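Local coordinates for protein anthranilate-CoA ligase (Stigmatella aurantiaca, PDB 4WV3) that is a ligase of the ANL superfamily, with a large AMP-binding domain followed by a smaller C-terminal domain, at residues Pro331-Pro336 with Asp404-His409. Numbering follows the deposited sequence.
Sequences PGDIRP and DGYYWH. With 3UK (5'-O-[(S)-[(2-aminobenzoyl)oxy](hydroxy)phosphoryl]adenosine), chain C.
Asp-404 OD2 takes two hydrogen bonds from a single guanidinium, both part of a salt bridge: Arg-335 meets it end-on, with NH1 at 3.1 Å from OD2 and NH2 at 3.2 Å from the same oxygen. OD2 lies close to the guanidinium plane. It receives NH1 on its anti lone pair, whereas NH2 comes in from above the carboxylate plane, the two flat groups being turned 72° apart. NH1 also forms a salt bridge to Asp-402, so two acidic residues hold this end of the arginine; Asp-402 OD2, the oxygen facing NH1, also accepts a hydrogen bond from Trp-408 NE1.

Behind the guanidinium, the arginine chain passes over the Tyr-406 ring. CG is anti to the backbone N, and the extended chi1 and chi2 bring Arg-335 CD over the ring face as a CH-pi contact, 3.8 Å from the Tyr-406 centroid; the bend at chi3 (-64°) then turns the guanidinium along the same face. It continues over the CD1-CE1 side, with Arg-335 CZ 3.4 Å from Tyr-406 CE1 and its plane tilted 24° from the ring.

The loop holding Arg-335 connects strands 325-328 and 341-342 of the large mixed sheet; Asp-404 and Tyr-406 sit in the turn between strands 392-401 and 407-412, a hairpin of the small antiparallel sheet. At the surface of this ANL-family fold, the contact joins that loop to the turn and first strand residues of the hairpin.

At the ring's edge, Tyr-406 OH donates to the syn lone pair of Asp-333 OD1 at 2.6 Å, tip to tip. Lys-341 pairs with Asp-333 OD2 and makes a cation-pi contact with Tyr-406. Further along, Trp-408 places CZ2 3.9 Å from Arg-335 CG, and His-409 turns a face to N16 of 3UK, its NE2 hydrogen-bonded to Asp-397.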
loop_
_atom_site.group_PDB
_atom_site.type_symbol
_atom_site.label_atom_id
_atom_site.label_comp_id
_atom_site.label_asym_id
_atom_site.label_seq_id
_atom_site.Cartn_x
_atom_site.Cartn_y
_atom_site.Cartn_z
ATOM N N PRO A 331 18.251 6.730 -3.960
ATOM C CA PRO A 331 19.307 6.929 -2.961
ATOM C C PRO A 331 20.263 8.063 -3.329
ATOM O O PRO A 331 20.736 8.777 -2.445
ATOM C CB PRO A 331 20.041 5.589 -2.971
ATOM C CG PRO A 331 18.982 4.605 -3.316
ATOM C CD PRO A 331 18.082 5.306 -4.300
ATOM N N GLY A 332 20.526 8.234 -4.619
ATOM C CA GLY A 332 21.409 9.290 -5.079
ATOM C C GLY A 332 20.694 10.581 -5.441
ATOM O O GLY A 332 21.326 11.628 -5.573
ATOM N N ASP A 333 19.377 10.512 -5.603
ATOM C CA ASP A 333 18.605 11.682 -6.010
ATOM C C ASP A 333 17.293 11.797 -5.238
ATOM O O ASP A 333 16.332 11.079 -5.516
ATOM C CB ASP A 333 18.336 11.645 -7.517
ATOM C CG ASP A 333 17.730 12.935 -8.035
ATOM O OD1 ASP A 333 17.834 13.966 -7.338
ATOM O OD2 ASP A 333 17.153 12.920 -9.144
ATOM N N ILE A 334 17.263 12.705 -4.267
ATOM C CA ILE A 334 16.077 12.920 -3.446
ATOM C C ILE A 334 15.685 14.390 -3.390
ATOM O O ILE A 334 16.505 15.247 -3.062
ATOM C CB ILE A 334 16.294 12.438 -1.995
ATOM C CG1 ILE A 334 16.563 10.935 -1.958
ATOM C CG2 ILE A 334 15.088 12.780 -1.129
ATOM C CD1 ILE A 334 16.760 10.390 -0.567
ATOM N N ARG A 335 14.430 14.679 -3.717
ATOM C CA ARG A 335 13.865 15.997 -3.463
ATOM C C ARG A 335 12.714 15.867 -2.472
ATOM O O ARG A 335 11.630 15.405 -2.831
ATOM C CB ARG A 335 13.399 16.665 -4.758
ATOM C CG ARG A 335 12.679 17.988 -4.537
ATOM C CD ARG A 335 12.825 18.909 -5.735
ATOM N NE ARG A 335 14.218 19.288 -5.956
ATOM C CZ ARG A 335 14.617 20.180 -6.857
ATOM N NH1 ARG A 335 13.728 20.793 -7.625
ATOM N NH2 ARG A 335 15.906 20.461 -6.988
ATOM N N PRO A 336 12.959 16.261 -1.212
ATOM C CA PRO A 336 12.000 16.134 -0.108
ATOM C C PRO A 336 10.647 16.771 -0.418
ATOM O O PRO A 336 10.577 17.956 -0.743
ATOM C CB PRO A 336 12.689 16.885 1.036
ATOM C CG PRO A 336 14.143 16.776 0.728
ATOM C CD PRO A 336 14.236 16.847 -0.769
ATOM N N ASP A 404 13.131 21.533 -12.434
ATOM C CA ASP A 404 14.247 20.596 -12.417
ATOM C C ASP A 404 13.796 19.184 -12.786
ATOM O O ASP A 404 14.602 18.255 -12.820
ATOM C CB ASP A 404 14.924 20.593 -11.044
ATOM C CG ASP A 404 15.604 21.912 -10.728
ATOM O OD1 ASP A 404 16.153 22.538 -11.659
ATOM O OD2 ASP A 404 15.590 22.323 -9.549
ATOM N N GLY A 405 12.503 19.029 -13.053
ATOM C CA GLY A 405 11.967 17.758 -13.509
ATOM C C GLY A 405 11.403 16.866 -12.419
ATOM O O GLY A 405 11.235 15.664 -12.622
ATOM N N TYR A 406 11.101 17.447 -11.262
ATOM C CA TYR A 406 10.569 16.674 -10.143
ATOM C C TYR A 406 9.044 16.714 -10.081
ATOM O O TYR A 406 8.428 17.763 -10.268
ATOM C CB TYR A 406 11.171 17.155 -8.821
ATOM C CG TYR A 406 12.647 16.867 -8.686
ATOM C CD1 TYR A 406 13.596 17.795 -9.093
ATOM C CD2 TYR A 406 13.094 15.663 -8.158
ATOM C CE1 TYR A 406 14.949 17.535 -8.973
ATOM C CE2 TYR A 406 14.444 15.393 -8.034
ATOM C CZ TYR A 406 15.366 16.332 -8.443
ATOM O OH TYR A 406 16.712 16.070 -8.321
ATOM N N TYR A 407 8.443 15.558 -9.809
ATOM C CA TYR A 407 6.990 15.428 -9.760
ATOM C C TYR A 407 6.434 15.691 -8.364
ATOM O O TYR A 407 6.855 15.068 -7.389
ATOM C CB TYR A 407 6.569 14.035 -10.230
ATOM C CG TYR A 407 6.573 13.867 -11.731
ATOM C CD1 TYR A 407 7.766 13.807 -12.440
ATOM C CD2 TYR A 407 5.383 13.764 -12.439
ATOM C CE1 TYR A 407 7.772 13.653 -13.814
ATOM C CE2 TYR A 407 5.379 13.609 -13.811
ATOM C CZ TYR A 407 6.575 13.555 -14.493
ATOM O OH TYR A 407 6.575 13.401 -15.861
ATOM N N TRP A 408 5.480 16.613 -8.278
ATOM C CA TRP A 408 4.848 16.944 -7.006
ATOM C C TRP A 408 3.365 16.600 -7.013
ATOM O O TRP A 408 2.628 16.994 -7.918
ATOM C CB TRP A 408 5.042 18.423 -6.677
ATOM C CG TRP A 408 6.455 18.781 -6.349
ATOM C CD1 TRP A 408 7.488 18.920 -7.226
ATOM C CD2 TRP A 408 6.993 19.050 -5.048
ATOM N NE1 TRP A 408 8.638 19.255 -6.554
ATOM C CE2 TRP A 408 8.361 19.343 -5.215
ATOM C CE3 TRP A 408 6.451 19.071 -3.759
ATOM C CZ2 TRP A 408 9.194 19.653 -4.143
ATOM C CZ3 TRP A 408 7.281 19.378 -2.695
ATOM C CH2 TRP A 408 8.638 19.664 -2.893
ATOM N N HIS A 409 2.934 15.862 -5.996
ATOM C CA HIS A 409 1.547 15.433 -5.888
ATOM C C HIS A 409 0.656 16.578 -5.424
ATOM O O HIS A 409 0.779 17.050 -4.295
ATOM C CB HIS A 409 1.435 14.267 -4.907
ATOM C CG HIS A 409 0.091 13.605 -4.904
ATOM N ND1 HIS A 409 -0.493 13.114 -3.757
ATOM C CD2 HIS A 409 -0.777 13.346 -5.910
ATOM C CE1 HIS A 409 -1.664 12.581 -4.055
ATOM N NE2 HIS A 409 -1.859 12.708 -5.355
HETATM C C10 3UK C . -1.867 7.624 -3.684
HETATM C C15 3UK C . 0.435 8.507 -3.321
HETATM C C17 3UK C . 1.425 10.648 -3.256
HETATM C C21 3UK C . -2.109 8.014 -5.115
HETATM C C26 3UK C . 0.567 2.001 -3.413
HETATM C C28 3UK C . 2.958 2.316 -3.317
HETATM O O01 3UK C . -1.165 3.195 -2.227
HETATM C C02 3UK C . -0.902 2.524 -3.200
HETATM O O03 3UK C . -1.947 1.899 -3.934
HETATM P P04 3UK C . -3.472 2.271 -3.673
HETATM O O05 3UK C . -4.367 1.391 -4.601
HETATM O O06 3UK C . -3.783 3.812 -4.000
HETATM C C07 3UK C . -2.950 4.523 -4.929
HETATM C C08 3UK C . -3.153 5.994 -4.709
HETATM O O09 3UK C . -2.540 6.391 -3.462
HETATM N N11 3UK C . -0.471 7.468 -3.432
HETATM C C12 3UK C . 0.182 6.281 -3.252
HETATM N N13 3UK C . 1.499 6.548 -3.030
HETATM C C14 3UK C . 1.682 7.920 -3.068
HETATM N N16 3UK C . 0.331 9.858 -3.410
HETATM N N18 3UK C . 2.632 10.155 -3.014
HETATM C C19 3UK C . 2.819 8.830 -2.910
HETATM N N20 3UK C . 4.115 8.312 -2.650
HETATM O O22 3UK C . -3.178 8.938 -5.184
HETATM C C23 3UK C . -2.482 6.770 -5.768
HETATM O O24 3UK C . -3.398 7.036 -6.849
HETATM O O25 3UK C . -3.830 1.965 -2.229
HETATM C C27 3UK C . 1.643 2.801 -3.116
HETATM C C29 3UK C . 3.170 0.993 -3.832
HETATM C C30 3UK C . 2.094 0.193 -4.132
HETATM C C31 3UK C . 0.778 0.675 -3.929
HETATM N N32 3UK C . -0.368 -0.176 -4.247
#